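Local coordinates for protein beta-1,3-1,4-glucanase (Caldicellulosiruptor sp. F32, PDB 5H4R) that probably hydrolyses mixed-linkage beta-1,3-1,4-glucans such as lichenan, as a family 5 glycoside hydrolase, and here holds cellotetraose in an engineered mutant, at residues 295-309 with 341-353. The protein carries 1 engineered substitution. Numbering follows the deposited sequence.
Sequences VNSEESRRDIDYFMD and EFAAYYVRAARAR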
loop_
_atom_site.group_PDB
_atom_site.type_symbol
_atom_site.label_atom_id
_atom_site.label_comp_id
_atom_site.label_asym_id
_atom_site.label_seq_id
_atom_site.Cartn_x
_atom_site.Cartn_y
_atom_site.Cartn_z
ATOM N N VAL A 295 -5.441 24.466 -0.532
ATOM C CA VAL A 295 -4.023 24.625 -0.300
ATOM C C VAL A 295 -3.719 25.847 0.555
ATOM O O VAL A 295 -2.617 25.947 1.100
ATOM C CB VAL A 295 -3.292 24.667 -1.662
ATOM C CG1 VAL A 295 -3.530 25.992 -2.370
ATOM C CG2 VAL A 295 -1.840 24.387 -1.482
ATOM N N ASN A 296 -4.684 26.757 0.724
ATOM C CA ASN A 296 -4.509 27.973 1.509
ATOM C C ASN A 296 -5.091 27.855 2.908
ATOM O O ASN A 296 -5.204 28.872 3.611
ATOM C CB ASN A 296 -5.150 29.158 0.788
ATOM C CG ASN A 296 -4.557 29.388 -0.597
ATOM O OD1 ASN A 296 -5.285 29.513 -1.583
ATOM N ND2 ASN A 296 -3.233 29.412 -0.679
ATOM N N SER A 297 -5.484 26.649 3.325
ATOM C CA SER A 297 -6.106 26.439 4.632
ATOM C C SER A 297 -5.231 25.547 5.488
ATOM O O SER A 297 -5.003 24.379 5.148
ATOM C CB SER A 297 -7.477 25.782 4.516
ATOM O OG SER A 297 -7.901 25.413 5.826
ATOM N N GLU A 298 -4.804 26.071 6.635
ATOM C CA GLU A 298 -4.066 25.220 7.547
ATOM C C GLU A 298 -4.938 24.062 7.995
ATOM O O GLU A 298 -4.418 22.986 8.311
ATOM C CB GLU A 298 -3.575 26.035 8.753
ATOM C CG GLU A 298 -2.950 25.174 9.889
ATOM C CD GLU A 298 -1.731 24.381 9.466
ATOM O OE1 GLU A 298 -1.172 24.632 8.385
ATOM O OE2 GLU A 298 -1.302 23.481 10.222
ATOM N N GLU A 299 -6.260 24.270 8.088
ATOM C CA GLU A 299 -7.091 23.143 8.529
ATOM C C GLU A 299 -7.042 21.977 7.539
ATOM O O GLU A 299 -7.075 20.809 7.947
ATOM C CB GLU A 299 -8.516 23.634 8.786
ATOM C CG GLU A 299 -8.661 24.208 10.181
ATOM C CD GLU A 299 -8.523 23.136 11.248
ATOM O OE1 GLU A 299 -9.254 22.134 11.162
ATOM O OE2 GLU A 299 -7.686 23.278 12.156
ATOM N N SER A 300 -6.932 22.266 6.244
ATOM C CA SER A 300 -6.824 21.214 5.244
ATOM C C SER A 300 -5.454 20.544 5.293
ATOM O O SER A 300 -5.342 19.329 5.117
ATOM C CB SER A 300 -7.081 21.801 3.857
ATOM O OG SER A 300 -8.405 22.281 3.720
ATOM N N ARG A 301 -4.412 21.322 5.552
ATOM C CA ARG A 301 -3.039 20.827 5.464
ATOM C C ARG A 301 -2.575 20.096 6.730
ATOM O O ARG A 301 -1.689 19.241 6.652
ATOM C CB ARG A 301 -2.107 22.006 5.168
ATOM C CG ARG A 301 -2.403 22.654 3.816
ATOM C CD ARG A 301 -1.916 24.098 3.707
ATOM N NE ARG A 301 -0.476 24.193 3.929
ATOM C CZ ARG A 301 0.388 24.837 3.137
ATOM N NH1 ARG A 301 -0.015 25.468 2.052
ATOM N NH2 ARG A 301 1.680 24.875 3.454
ATOM N N ARG A 302 -3.140 20.428 7.893
ATOM C CA ARG A 302 -2.562 20.047 9.186
ATOM C C ARG A 302 -2.252 18.550 9.304
ATOM O O ARG A 302 -1.161 18.166 9.747
ATOM C CB ARG A 302 -3.528 20.460 10.299
ATOM C CG ARG A 302 -2.939 20.308 11.673
ATOM C CD ARG A 302 -4.053 20.415 12.761
ATOM N NE ARG A 302 -4.751 19.136 12.873
ATOM C CZ ARG A 302 -5.438 18.735 13.930
ATOM N NH1 ARG A 302 -5.565 19.518 14.989
ATOM N NH2 ARG A 302 -5.994 17.530 13.920
ATOM N N ASP A 303 -3.237 17.695 9.021
ATOM C CA ASP A 303 -3.057 16.269 9.302
ATOM C C ASP A 303 -2.046 15.613 8.359
ATOM O O ASP A 303 -1.431 14.608 8.735
ATOM C CB ASP A 303 -4.393 15.529 9.196
ATOM C CG ASP A 303 -5.362 15.854 10.325
ATOM O OD1 ASP A 303 -4.991 16.571 11.280
ATOM O OD2 ASP A 303 -6.508 15.334 10.271
ATOM N N ILE A 304 -1.875 16.154 7.150
ATOM C CA ILE A 304 -0.851 15.685 6.212
ATOM C C ILE A 304 0.523 16.008 6.755
ATOM O O ILE A 304 1.378 15.127 6.905
ATOM C CB ILE A 304 -1.078 16.329 4.832
ATOM C CG1 ILE A 304 -2.412 15.857 4.255
ATOM C CG2 ILE A 304 0.087 16.046 3.870
ATOM C CD1 ILE A 304 -2.883 16.587 3.076
ATOM N N ASP A 305 0.747 17.283 7.089
ATOM C CA ASP A 305 2.039 17.694 7.614
ATOM C C ASP A 305 2.411 16.889 8.845
ATOM O O ASP A 305 3.574 16.498 9.012
ATOM C CB ASP A 305 2.036 19.170 8.001
ATOM C CG ASP A 305 1.715 20.094 6.855
ATOM O OD1 ASP A 305 1.815 19.683 5.692
ATOM O OD2 ASP A 305 1.393 21.272 7.138
ATOM N N TYR A 306 1.453 16.682 9.753
ATOM C CA TYR A 306 1.795 16.137 11.061
ATOM C C TYR A 306 2.357 14.729 10.959
ATOM O O TYR A 306 3.412 14.435 11.528
ATOM C CB TYR A 306 0.600 16.138 11.999
ATOM C CG TYR A 306 1.035 15.767 13.413
ATOM C CD1 TYR A 306 1.893 16.606 14.113
ATOM C CD2 TYR A 306 0.631 14.591 14.022
ATOM C CE1 TYR A 306 2.336 16.297 15.371
ATOM C CE2 TYR A 306 1.069 14.282 15.319
ATOM C CZ TYR A 306 1.924 15.139 15.972
ATOM O OH TYR A 306 2.390 14.867 17.256
ATOM N N PHE A 307 1.642 13.818 10.293
ATOM C CA PHE A 307 2.155 12.456 10.294
ATOM C C PHE A 307 3.434 12.361 9.466
ATOM O O PHE A 307 4.333 11.588 9.802
ATOM C CB PHE A 307 1.065 11.456 9.830
ATOM C CG PHE A 307 0.985 11.257 8.340
ATOM C CD1 PHE A 307 1.746 10.276 7.692
ATOM C CD2 PHE A 307 0.111 11.999 7.586
ATOM C CE1 PHE A 307 1.660 10.104 6.338
ATOM C CE2 PHE A 307 0.025 11.826 6.217
ATOM C CZ PHE A 307 0.795 10.858 5.595
ATOM N N MET A 308 3.557 13.163 8.412
ATOM C CA MET A 308 4.765 13.111 7.602
ATOM C C MET A 308 5.953 13.661 8.376
ATOM O O MET A 308 7.066 13.114 8.296
ATOM C CB MET A 308 4.542 13.872 6.304
ATOM C CG MET A 308 3.520 13.230 5.396
ATOM S SD MET A 308 3.561 14.029 3.804
ATOM C CE MET A 308 2.318 13.097 2.940
ATOM N N ASP A 309 5.734 14.724 9.155
ATOM C CA ASP A 309 6.791 15.236 10.016
ATOM C C ASP A 309 7.274 14.179 11.001
ATOM O O ASP A 309 8.480 14.040 11.237
ATOM C CB ASP A 309 6.306 16.452 10.800
ATOM C CG ASP A 309 6.272 17.722 9.972
ATOM O OD1 ASP A 309 6.969 17.805 8.926
ATOM O OD2 ASP A 309 5.546 18.657 10.398
ATOM N N GLU A 341 -5.958 20.035 -5.668
ATOM C CA GLU A 341 -5.076 20.717 -4.726
ATOM C C GLU A 341 -4.532 19.751 -3.680
ATOM O O GLU A 341 -3.334 19.783 -3.355
ATOM C CB GLU A 341 -5.805 21.878 -4.061
ATOM C CG GLU A 341 -6.092 23.030 -5.010
ATOM C CD GLU A 341 -6.853 24.197 -4.370
ATOM O OE1 GLU A 341 -6.640 24.503 -3.169
ATOM O OE2 GLU A 341 -7.696 24.810 -5.077
ATOM N N PHE A 342 -5.406 18.891 -3.135
ATOM C CA PHE A 342 -4.997 17.845 -2.203
ATOM C C PHE A 342 -3.872 16.995 -2.776
ATOM O O PHE A 342 -2.877 16.714 -2.091
ATOM C CB PHE A 342 -6.206 16.961 -1.873
ATOM C CG PHE A 342 -5.871 15.665 -1.192
ATOM C CD1 PHE A 342 -5.716 15.587 0.175
ATOM C CD2 PHE A 342 -5.753 14.493 -1.941
ATOM C CE1 PHE A 342 -5.415 14.367 0.789
ATOM C CE2 PHE A 342 -5.461 13.282 -1.341
ATOM C CZ PHE A 342 -5.298 13.211 0.022
ATOM N N ALA A 343 -4.044 16.520 -4.011
ATOM C CA ALA A 343 -3.101 15.549 -4.549
ATOM C C ALA A 343 -1.740 16.175 -4.778
ATOM O O ALA A 343 -0.703 15.561 -4.464
ATOM C CB ALA A 343 -3.633 14.951 -5.854
ATOM N N ALA A 344 -1.716 17.398 -5.298
ATOM C CA ALA A 344 -0.454 18.093 -5.474
ATOM C C ALA A 344 0.222 18.314 -4.130
ATOM O O ALA A 344 1.430 18.103 -3.987
ATOM C CB ALA A 344 -0.688 19.429 -6.179
ATOM N N TYR A 345 -0.536 18.790 -3.143
ATOM C CA TYR A 345 0.056 19.105 -1.851
ATOM C C TYR A 345 0.594 17.854 -1.179
ATOM O O TYR A 345 1.719 17.847 -0.661
ATOM C CB TYR A 345 -0.965 19.801 -0.946
ATOM C CG TYR A 345 -0.348 20.245 0.355
ATOM C CD1 TYR A 345 0.258 21.490 0.454
ATOM C CD2 TYR A 345 -0.364 19.429 1.470
ATOM C CE1 TYR A 345 0.843 21.909 1.640
ATOM C CE2 TYR A 345 0.220 19.850 2.681
ATOM C CZ TYR A 345 0.820 21.077 2.748
ATOM O OH TYR A 345 1.393 21.504 3.921
ATOM N N TYR A 346 -0.207 16.780 -1.167
ATOM C CA TYR A 346 0.175 15.552 -0.489
ATOM C C TYR A 346 1.470 15.000 -1.077
ATOM O O TYR A 346 2.407 14.672 -0.340
ATOM C CB TYR A 346 -0.964 14.554 -0.603
ATOM C CG TYR A 346 -0.874 13.344 0.281
ATOM C CD1 TYR A 346 0.045 12.330 0.017
ATOM C CD2 TYR A 346 -1.757 13.164 1.327
ATOM C CE1 TYR A 346 0.097 11.191 0.813
ATOM C CE2 TYR A 346 -1.698 12.028 2.136
ATOM C CZ TYR A 346 -0.769 11.058 1.863
ATOM O OH TYR A 346 -0.726 9.924 2.633
ATOM N N VAL A 347 1.556 14.940 -2.412
ATOM C CA VAL A 347 2.756 14.410 -3.059
ATOM C C VAL A 347 3.970 15.311 -2.796
ATOM O O VAL A 347 5.072 14.822 -2.515
ATOM C CB VAL A 347 2.499 14.202 -4.561
ATOM C CG1 VAL A 347 3.806 13.878 -5.298
ATOM C CG2 VAL A 347 1.525 13.083 -4.749
ATOM N N ARG A 348 3.814 16.634 -2.871
ATOM C CA ARG A 348 4.970 17.494 -2.590
ATOM C C ARG A 348 5.394 17.418 -1.122
ATOM O O ARG A 348 6.597 17.365 -0.812
ATOM C CB ARG A 348 4.664 18.942 -2.957
ATOM C CG ARG A 348 5.800 19.933 -2.610
ATOM C CD ARG A 348 7.117 19.583 -3.268
ATOM N NE ARG A 348 8.230 20.285 -2.628
ATOM C CZ ARG A 348 9.500 19.873 -2.659
ATOM N NH1 ARG A 348 9.835 18.764 -3.297
ATOM N NH2 ARG A 348 10.445 20.570 -2.034
ATOM N N ALA A 349 4.426 17.447 -0.205
ATOM C CA ALA A 349 4.753 17.315 1.210
ATOM C C ALA A 349 5.567 16.051 1.460
ATOM O O ALA A 349 6.535 16.056 2.228
ATOM C CB ALA A 349 3.485 17.310 2.052
ATOM N N ALA A 350 5.174 14.949 0.840
ATOM C CA ALA A 350 5.910 13.703 1.002
ATOM C C ALA A 350 7.302 13.801 0.384
ATOM O O ALA A 350 8.312 13.431 1.009
ATOM C CB ALA A 350 5.111 12.571 0.359
ATOM N N ARG A 351 7.382 14.296 -0.844
ATOM C CA ARG A 351 8.667 14.327 -1.528
ATOM C C ARG A 351 9.643 15.231 -0.809
ATOM O O ARG A 351 10.842 14.946 -0.759
ATOM C CB ARG A 351 8.514 14.790 -2.984
ATOM C CG ARG A 351 9.853 14.994 -3.723
ATOM C CD ARG A 351 10.712 13.701 -3.790
ATOM N NE ARG A 351 9.940 12.695 -4.498
ATOM C CZ ARG A 351 9.756 11.440 -4.118
ATOM N NH1 ARG A 351 10.368 10.931 -3.044
ATOM N NH2 ARG A 351 8.974 10.671 -4.866
ATOM N N ALA A 352 9.154 16.344 -0.260
ATOM C CA ALA A 352 10.015 17.245 0.494
ATOM C C ALA A 352 10.632 16.552 1.708
ATOM O O ALA A 352 11.671 16.992 2.207
ATOM C CB ALA A 352 9.218 18.469 0.960
ATOM N N ARG A 353 9.994 15.496 2.197
ATOM C CA ARG A 353 10.460 14.721 3.335
ATOM C C ARG A 353 11.044 13.377 2.919
ATOM O O ARG A 353 11.267 12.518 3.769
ATOM C CB ARG A 353 9.308 14.528 4.314
ATOM C CG ARG A 353 8.892 15.846 4.983
ATOM C CD ARG A 353 7.531 15.690 5.577
ATOM N NE ARG A 353 7.030 16.867 6.293
ATOM C CZ ARG A 353 6.346 17.862 5.732
ATOM N NH1 ARG A 353 6.094 17.875 4.431
ATOM N NH2 ARG A 353 5.910 18.869 6.472
HETATM O O HOH W 1 3.978 22.861 4.670
HETATM O O HOH W 2 4.395 20.189 4.324
HETATM O O HOH W 3 5.912 20.953 9.153
#
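Tyr-345 of helix 341-352 reaches across to Arg-301 and Asp-305 of helix 298-309. The two helices are neighbours on the outside of the TIM barrel, one before and one after strand 322-327, and run nearly parallel with their axes crossing at -22°. Tyr-345 OH donates to Asp-305 OD1 at 2.6 Å, on the syn side of the carboxylate. CG of Tyr-345 lies anti to the backbone N (chi1 -175°), which carries the ring out between the helices. Arg-301 CG lies over one face of this ring, 4.0 Å from its centroid. The Arg-301 chain bends at chi3 and turns the guanidinium so that Tyr-345 CE1, at the rim of the ring, lies over its face, with the planes 52° apart.

Deeper in, Ile-304 is a knob in the hole formed by Phe-342, Tyr-345, Tyr-346 and Ala-349. Met-308 CE makes a CH-pi contact over the face of the Tyr-346 ring, 3.8 Å from its centroid. SD stands farther off above the ring, a long Met-aromatic contact.

At the far end, Arg-353 grips Asp-309 side-on. NE and NH2 both meet OD1, from one face of the carboxylate plane. NH1 donates back to Ala-349 O. A leucine at Arg-353 would probably leave the Asp-309 charge without its mate and cost Ala-349 O a donor. At the opposite end, Val-295 N donates to Glu-341 OE1 at 2.9 Å, nearly straight.

Arg-301 NH1 donates to Val-295 O at 2.8 Å, which ties the helix start to the preceding turn. Tyr-346 is also held outside the two segments: its OH bonds Ala-273 O and its ring stacks with Phe-327. Water 2 bridges Arg-353 NH1 to Asp-305 OD1, so the two polar clusters are linked.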